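Local coordinates for protein putative citrate lyase, alfa subunit (Streptococcus mutans, PDB 2HJ0) that belongs to the citrate lyase alpha-subunit (CitF) family, whose chain here folds around two mixed, largely parallel beta sheets packed with helices, at residues 54-58 with 59-63; 85-89 with 90-94. All coordinates share one frame; numbering follows the deposited sequence.

Interaction 1: 54-58 with 59-63; sequences EAIEK and TRLKD
Ile56 and Leu61 meet over the end of helix 52-58, where the chain turns out of its last helical turn. The short branch of Ile56 does the touching: the CG2 methyl lies anti to the backbone N and 4.0 Å from Leu61 CD2. Leu61 answers from the loop. Its CB points toward the helix, and CG stands anti to the backbone N (chi1 -172°), which brings one methyl, CD2, against Ile56 while Leu61 CB rests 4.1 Å from the same Ile56 CG2. The two side chains run obliquely to each other, and their contact bridges the turn between residues five apart in sequence.

The backbone beneath them forms a Schellman motif. Arg60, with positive phi, gives its N-H to Glu57 O, with Arg60 N 2.8 Å from Glu57 O and the bond nearly straight (162°), although the donor stands well above the carbonyl plane. Leu61 N comes to 3.6 Å from Ile56 O. Arg60 itself turns its CB away from the helix, and Lys58 O lies at the edge of its guanidinium, near the plane of that group. Thr59 is buried at the helix end; its OG1 has a weak hydrogen bond with Gln202 OE1.

Lys58 and Arg60 belong to the more open side, where Arg60 also touches Lys39. On the inner side Thr59 and Leu61 rest on Val164 of strand 164-169, Ala55 lies on Leu49 of strand 48-49, and Ile56 is turned to helix 79-89; the loop continues into strand 66-69.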
ATOM      1  N   GLU A  54     -13.103  -4.891  24.828  1.00 19.06           N
ATOM      2  CA  GLU A  54     -13.948  -5.429  23.759  1.00 18.61           C
ATOM      3  C   GLU A  54     -13.123  -5.747  22.512  1.00 18.26           C
ATOM      4  O   GLU A  54     -13.450  -6.649  21.740  1.00 16.47           O
ATOM      5  CB  GLU A  54     -15.052  -4.435  23.399  1.00 19.99           C
ATOM      6  CG  GLU A  54     -16.099  -4.977  22.442  1.00 23.02           C
ATOM      7  CD  GLU A  54     -17.118  -3.921  22.022  1.00 26.42           C
ATOM      8  OE1 GLU A  54     -18.086  -4.277  21.315  1.00 28.01           O
ATOM      9  OE2 GLU A  54     -16.958  -2.732  22.388  1.00 27.56           O
ATOM     10  N   ALA A  55     -12.049  -5.001  22.313  1.00 18.12           N
ATOM     11  CA  ALA A  55     -11.209  -5.246  21.166  1.00 19.30           C
ATOM     12  C   ALA A  55     -10.596  -6.627  21.314  1.00 19.72           C
ATOM     13  O   ALA A  55     -10.639  -7.431  20.388  1.00 20.50           O
ATOM     14  CB  ALA A  55     -10.109  -4.190  21.082  1.00 21.82           C
ATOM     15  N   ILE A  56     -10.021  -6.900  22.485  1.00 20.19           N
ATOM     16  CA  ILE A  56      -9.378  -8.190  22.753  1.00 20.37           C
ATOM     17  C   ILE A  56     -10.411  -9.294  22.620  1.00 20.85           C
ATOM     18  O   ILE A  56     -10.140 -10.382  22.109  1.00 20.18           O
ATOM     19  CB  ILE A  56      -8.777  -8.225  24.178  1.00 18.80           C
ATOM     20  CG1 ILE A  56      -7.794  -7.062  24.344  1.00 19.22           C
ATOM     21  CG2 ILE A  56      -8.066  -9.546  24.411  1.00 18.28           C
ATOM     22  CD1 ILE A  56      -7.281  -6.857  25.744  1.00 19.33           C
ATOM     23  N   GLU A  57     -11.613  -8.973  23.069  1.00 22.64           N
ATOM     24  CA  GLU A  57     -12.720  -9.900  23.043  1.00 25.37           C
ATOM     25  C   GLU A  57     -13.150 -10.212  21.615  1.00 25.21           C
ATOM     26  O   GLU A  57     -12.980 -11.333  21.127  1.00 26.00           O
ATOM     27  CB  GLU A  57     -13.884  -9.303  23.821  1.00 27.75           C
ATOM     28  CG  GLU A  57     -15.003 -10.267  24.119  1.00 33.65           C
ATOM     29  CD  GLU A  57     -16.268  -9.544  24.523  1.00 37.27           C
ATOM     30  OE1 GLU A  57     -16.996  -9.050  23.618  1.00 39.58           O
ATOM     31  OE2 GLU A  57     -16.519  -9.451  25.746  1.00 38.79           O
ATOM     32  N   LYS A  58     -13.695  -9.220  20.930  1.00 24.76           N
ATOM     33  CA  LYS A  58     -14.151  -9.443  19.569  1.00 24.88           C
ATOM     34  C   LYS A  58     -13.056  -9.876  18.609  1.00 23.57           C
ATOM     35  O   LYS A  58     -13.332 -10.201  17.457  1.00 23.74           O
ATOM     36  CB  LYS A  58     -14.852  -8.192  19.028  1.00 26.11           C
ATOM     37  CG  LYS A  58     -16.201  -7.922  19.695  1.00 28.96           C
ATOM     38  CD  LYS A  58     -17.066  -6.948  18.899  1.00 32.05           C
ATOM     39  CE  LYS A  58     -17.314  -7.461  17.459  1.00 34.26           C
ATOM     40  NZ  LYS A  58     -18.117  -6.529  16.594  1.00 35.04           N
ATOM     41  N   THR A  59     -11.819  -9.900  19.085  1.00 22.11           N
ATOM     42  CA  THR A  59     -10.716 -10.273  18.227  1.00 20.98           C
ATOM     43  C   THR A  59     -10.429 -11.764  18.376  1.00 22.27           C
ATOM     44  O   THR A  59      -9.694 -12.355  17.583  1.00 21.91           O
ATOM     45  CB  THR A  59      -9.506  -9.415  18.567  1.00 19.65           C
ATOM     46  OG1 THR A  59      -8.684  -9.286  17.412  1.00 21.78           O
ATOM     47  CG2 THR A  59      -8.716 -10.015  19.687  1.00 19.27           C
ATOM     48  N   ARG A  60     -11.037 -12.371  19.392  1.00 22.66           N
ATOM     49  CA  ARG A  60     -10.884 -13.798  19.642  1.00 22.63           C
ATOM     50  C   ARG A  60      -9.494 -14.250  20.089  1.00 22.11           C
ATOM     51  O   ARG A  60      -9.124 -15.419  19.932  1.00 22.46           O
ATOM     52  CB  ARG A  60     -11.293 -14.582  18.396  1.00 23.79           C
ATOM     53  CG  ARG A  60     -12.580 -15.355  18.568  1.00 27.51           C
ATOM     54  CD  ARG A  60     -13.810 -14.489  18.417  1.00 31.69           C
ATOM     55  NE  ARG A  60     -14.298 -14.463  17.037  1.00 37.06           N
ATOM     56  CZ  ARG A  60     -14.679 -15.539  16.343  1.00 38.92           C
ATOM     57  NH1 ARG A  60     -15.108 -15.407  15.086  1.00 38.93           N
ATOM     58  NH2 ARG A  60     -14.627 -16.747  16.899  1.00 38.86           N
ATOM     59  N   LEU A  61      -8.734 -13.325  20.658  1.00 21.10           N
ATOM     60  CA  LEU A  61      -7.386 -13.611  21.123  1.00 20.77           C
ATOM     61  C   LEU A  61      -7.388 -14.758  22.116  1.00 22.07           C
ATOM     62  O   LEU A  61      -8.159 -14.749  23.073  1.00 23.26           O
ATOM     63  CB  LEU A  61      -6.799 -12.374  21.796  1.00 18.70           C
ATOM     64  CG  LEU A  61      -5.323 -12.504  22.138  1.00 16.62           C
ATOM     65  CD1 LEU A  61      -4.544 -12.698  20.838  1.00 14.82           C
ATOM     66  CD2 LEU A  61      -4.847 -11.272  22.885  1.00 15.26           C
ATOM     67  N   LYS A  62      -6.532 -15.749  21.894  1.00 22.98           N
ATOM     68  CA  LYS A  62      -6.453 -16.878  22.810  1.00 24.30           C
ATOM     69  C   LYS A  62      -5.013 -17.080  23.245  1.00 24.75           C
ATOM     70  O   LYS A  62      -4.119 -16.355  22.814  1.00 23.53           O
ATOM     71  CB  LYS A  62      -7.001 -18.145  22.147  1.00 25.03           C
ATOM     72  CG  LYS A  62      -8.457 -17.991  21.697  1.00 30.43           C
ATOM     73  CD  LYS A  62      -9.127 -19.298  21.222  1.00 32.94           C
ATOM     74  CE  LYS A  62      -8.558 -19.818  19.899  1.00 33.08           C
ATOM     75  NZ  LYS A  62      -7.135 -20.228  20.013  1.00 32.67           N
ATOM     76  N   ASP A  63      -4.795 -18.054  24.117  1.00 25.90           N
ATOM     77  CA  ASP A  63      -3.453 -18.340  24.596  1.00 26.44           C
ATOM     78  C   ASP A  63      -2.584 -18.865  23.464  1.00 26.39           C
ATOM     79  O   ASP A  63      -3.062 -19.561  22.564  1.00 25.94           O
ATOM     80  CB  ASP A  63      -3.497 -19.375  25.718  1.00 28.07           C
ATOM     81  CG  ASP A  63      -4.084 -18.826  27.015  1.00 30.52           C
ATOM     82  OD1 ASP A  63      -4.110 -19.595  28.004  1.00 31.60           O
ATOM     83  OD2 ASP A  63      -4.516 -17.644  27.056  1.00 30.14           O
TER

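Interaction 2: 85-89 with 90-94; sequences DEIAK and MGIKD
Met90, a selenomethionine in the model, packs back on Glu86 as the chain leaves helix 79-89. Just before it, a salt bridge spans one turn of the helix, from Lys89 NZ to the syn lone pair of Asp85 OD1. Met90 N closes the last helical turn on Glu86 O at 3.0 Å and makes a second, weak bond to Ile87 O. With Met90 CG anti to its carbonyl carbon (chi1 -70°), the side chain runs past the Glu86 carbonyl, and Met90 CG comes 3.9 Å from Glu86 OE1. That oxygen accepts from His53 ND1 of helix 52-58, which anchors the bent glutamate chain.

Gly91 follows with positive phi and no side chain. Gly91 N reaches Ala88 O at 2.8 Å from above the carbonyl plane, at an N-H...O angle of 150°.

Ile92 brings the chain back over the helix end: Ile92 N bonds to Ile87 O at 3.2 Å, closer to the carbonyl plane. Its side chain crosses that of Ile87, with Ile92 CB and CG2 both set against Ile87 CG2, the nearer approach being 3.4 Å from CB.

Beyond it, Lys93 NZ binds Asn115 O and Asp94 OD1 binds Thr119 OG1, fastening the loop to Asn115 ahead of strand 118-123 and to Thr119 within it.

The paired bonds from Ile92 to Ile87 and from Gly91 to Ala88, with Gly91 as C-prime residue, make a Schellman motif, here ending a helix that leads into parallel strand 95-99.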
ATOM      1  N   ASP A  85      -1.728  -5.122  29.612  1.00 27.22           N
ATOM      2  CA  ASP A  85      -2.331  -5.131  30.932  1.00 27.90           C
ATOM      3  C   ASP A  85      -3.743  -5.697  30.897  1.00 28.04           C
ATOM      4  O   ASP A  85      -4.129  -6.484  31.761  1.00 29.32           O
ATOM      5  CB  ASP A  85      -2.335  -3.722  31.512  1.00 28.95           C
ATOM      6  CG  ASP A  85      -2.782  -3.693  32.948  1.00 31.34           C
ATOM      7  OD1 ASP A  85      -4.013  -3.721  33.181  1.00 32.31           O
ATOM      8  OD2 ASP A  85      -1.901  -3.651  33.840  1.00 32.92           O
ATOM      9  N   GLU A  86      -4.518  -5.311  29.893  1.00 27.76           N
ATOM     10  CA  GLU A  86      -5.877  -5.812  29.781  1.00 27.05           C
ATOM     11  C   GLU A  86      -5.846  -7.306  29.459  1.00 26.52           C
ATOM     12  O   GLU A  86      -6.730  -8.059  29.871  1.00 25.99           O
ATOM     13  CB  GLU A  86      -6.635  -5.045  28.701  1.00 28.24           C
ATOM     14  CG  GLU A  86      -8.142  -5.284  28.726  1.00 30.69           C
ATOM     15  CD  GLU A  86      -8.781  -4.886  30.050  1.00 31.68           C
ATOM     16  OE1 GLU A  86      -9.453  -5.744  30.669  1.00 32.02           O
ATOM     17  OE2 GLU A  86      -8.610  -3.719  30.471  1.00 33.37           O
ATOM     18  N   ILE A  87      -4.831  -7.739  28.715  1.00 25.58           N
ATOM     19  CA  ILE A  87      -4.714  -9.154  28.390  1.00 24.88           C
ATOM     20  C   ILE A  87      -4.476  -9.894  29.712  1.00 26.35           C
ATOM     21  O   ILE A  87      -5.096 -10.921  29.978  1.00 26.65           O
ATOM     22  CB  ILE A  87      -3.505  -9.458  27.470  1.00 23.92           C
ATOM     23  CG1 ILE A  87      -3.530  -8.582  26.216  1.00 23.42           C
ATOM     24  CG2 ILE A  87      -3.523 -10.931  27.082  1.00 23.06           C
ATOM     25  CD1 ILE A  87      -4.583  -8.957  25.199  1.00 23.57           C
ATOM     26  N   ALA A  88      -3.573  -9.374  30.539  1.00 25.48           N
ATOM     27  CA  ALA A  88      -3.279 -10.020  31.807  1.00 25.20           C
ATOM     28  C   ALA A  88      -4.538 -10.085  32.668  1.00 25.80           C
ATOM     29  O   ALA A  88      -4.898 -11.146  33.164  1.00 26.67           O
ATOM     30  CB  ALA A  88      -2.165  -9.277  32.537  1.00 23.90           C
ATOM     31  N   LYS A  89      -5.211  -8.949  32.823  1.00 25.97           N
ATOM     32  CA  LYS A  89      -6.424  -8.867  33.624  1.00 26.43           C
ATOM     33  C   LYS A  89      -7.460  -9.890  33.179  1.00 27.21           C
ATOM     34  O   LYS A  89      -8.210 -10.424  33.998  1.00 28.53           O
ATOM     35  CB  LYS A  89      -7.038  -7.471  33.517  1.00 26.72           C
ATOM     36  CG  LYS A  89      -6.901  -6.593  34.754  1.00 28.28           C
ATOM     37  CD  LYS A  89      -5.448  -6.241  35.052  1.00 29.71           C
ATOM     38  CE  LYS A  89      -5.339  -5.074  36.036  1.00 29.51           C
ATOM     39  NZ  LYS A  89      -5.984  -3.834  35.505  1.00 29.40           N
HETATM   40  N   MSE A  90      -7.507 -10.164  31.881  1.00 27.08           N
HETATM   41  CA  MSE A  90      -8.474 -11.116  31.350  1.00 26.88           C
HETATM   42  C   MSE A  90      -8.013 -12.563  31.472  1.00 24.84           C
HETATM   43  O   MSE A  90      -8.615 -13.461  30.886  1.00 24.37           O
HETATM   44  CB  MSE A  90      -8.775 -10.804  29.882  1.00 31.59           C
HETATM   45  CG  MSE A  90      -9.563  -9.520  29.664  1.00 37.25           C
HETATM   46 SE   MSE A  90      -9.782  -9.062  27.795  1.00 47.47          SE
HETATM   47  CE  MSE A  90     -11.136 -10.346  27.252  1.00 41.28           C
ATOM     48  N   GLY A  91      -6.942 -12.784  32.223  1.00 22.09           N
ATOM     49  CA  GLY A  91      -6.447 -14.135  32.408  1.00 21.13           C
ATOM     50  C   GLY A  91      -5.857 -14.810  31.183  1.00 20.36           C
ATOM     51  O   GLY A  91      -5.728 -16.026  31.148  1.00 20.21           O
ATOM     52  N   ILE A  92      -5.501 -14.044  30.164  1.00 21.78           N
ATOM     53  CA  ILE A  92      -4.912 -14.661  28.980  1.00 22.17           C
ATOM     54  C   ILE A  92      -3.407 -14.765  29.206  1.00 23.89           C
ATOM     55  O   ILE A  92      -2.795 -13.840  29.747  1.00 24.95           O
ATOM     56  CB  ILE A  92      -5.222 -13.844  27.709  1.00 19.07           C
ATOM     57  CG1 ILE A  92      -6.720 -13.965  27.392  1.00 18.19           C
ATOM     58  CG2 ILE A  92      -4.374 -14.333  26.559  1.00 17.45           C
ATOM     59  CD1 ILE A  92      -7.189 -13.224  26.171  1.00 15.93           C
ATOM     60  N   LYS A  93      -2.820 -15.899  28.820  1.00 24.73           N
ATOM     61  CA  LYS A  93      -1.389 -16.118  29.003  1.00 24.16           C
ATOM     62  C   LYS A  93      -0.722 -16.825  27.832  1.00 22.56           C
ATOM     63  O   LYS A  93      -1.376 -17.187  26.853  1.00 21.48           O
ATOM     64  CB  LYS A  93      -1.122 -16.916  30.287  1.00 26.23           C
ATOM     65  CG  LYS A  93      -1.388 -16.152  31.585  1.00 28.75           C
ATOM     66  CD  LYS A  93      -0.765 -16.858  32.796  1.00 30.89           C
ATOM     67  CE  LYS A  93      -0.946 -16.046  34.074  1.00 31.84           C
ATOM     68  NZ  LYS A  93      -0.262 -16.672  35.250  1.00 34.00           N
ATOM     69  N   ASP A  94       0.594 -17.000  27.949  1.00 21.11           N
ATOM     70  CA  ASP A  94       1.400 -17.656  26.925  1.00 20.00           C
ATOM     71  C   ASP A  94       1.287 -16.896  25.604  1.00 19.07           C
ATOM     72  O   ASP A  94       1.195 -17.499  24.529  1.00 19.17           O
ATOM     73  CB  ASP A  94       0.936 -19.107  26.757  1.00 21.44           C
ATOM     74  CG  ASP A  94       1.880 -19.939  25.898  1.00 23.13           C
ATOM     75  OD1 ASP A  94       3.117 -19.869  26.112  1.00 21.95           O
ATOM     76  OD2 ASP A  94       1.374 -20.682  25.018  1.00 24.08           O
TER

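Interactions 1 and 2 are successive helix ends of the same kind, their centres about 10 Å apart. Each reverses the chain through a Schellman motif and leads into a strand, 66-69 and 95-99, which are neighbours in the mixed ten-stranded sheet; the repetition fits a Rossmann-like alpha/beta arrangement. The two turns are joined directly by an apolar cluster: Ile87 CD1 lies 3.5 Å from Ile56 CD1, and Leu61 CD2 packs on the same Ile87 methyl. Farther along the loops, Asp63 OD2 probably accepts a hydrogen bond from Lys93 N at 3.0 Å, tying 59-63 to 90-94 just before both loops enter the sheet.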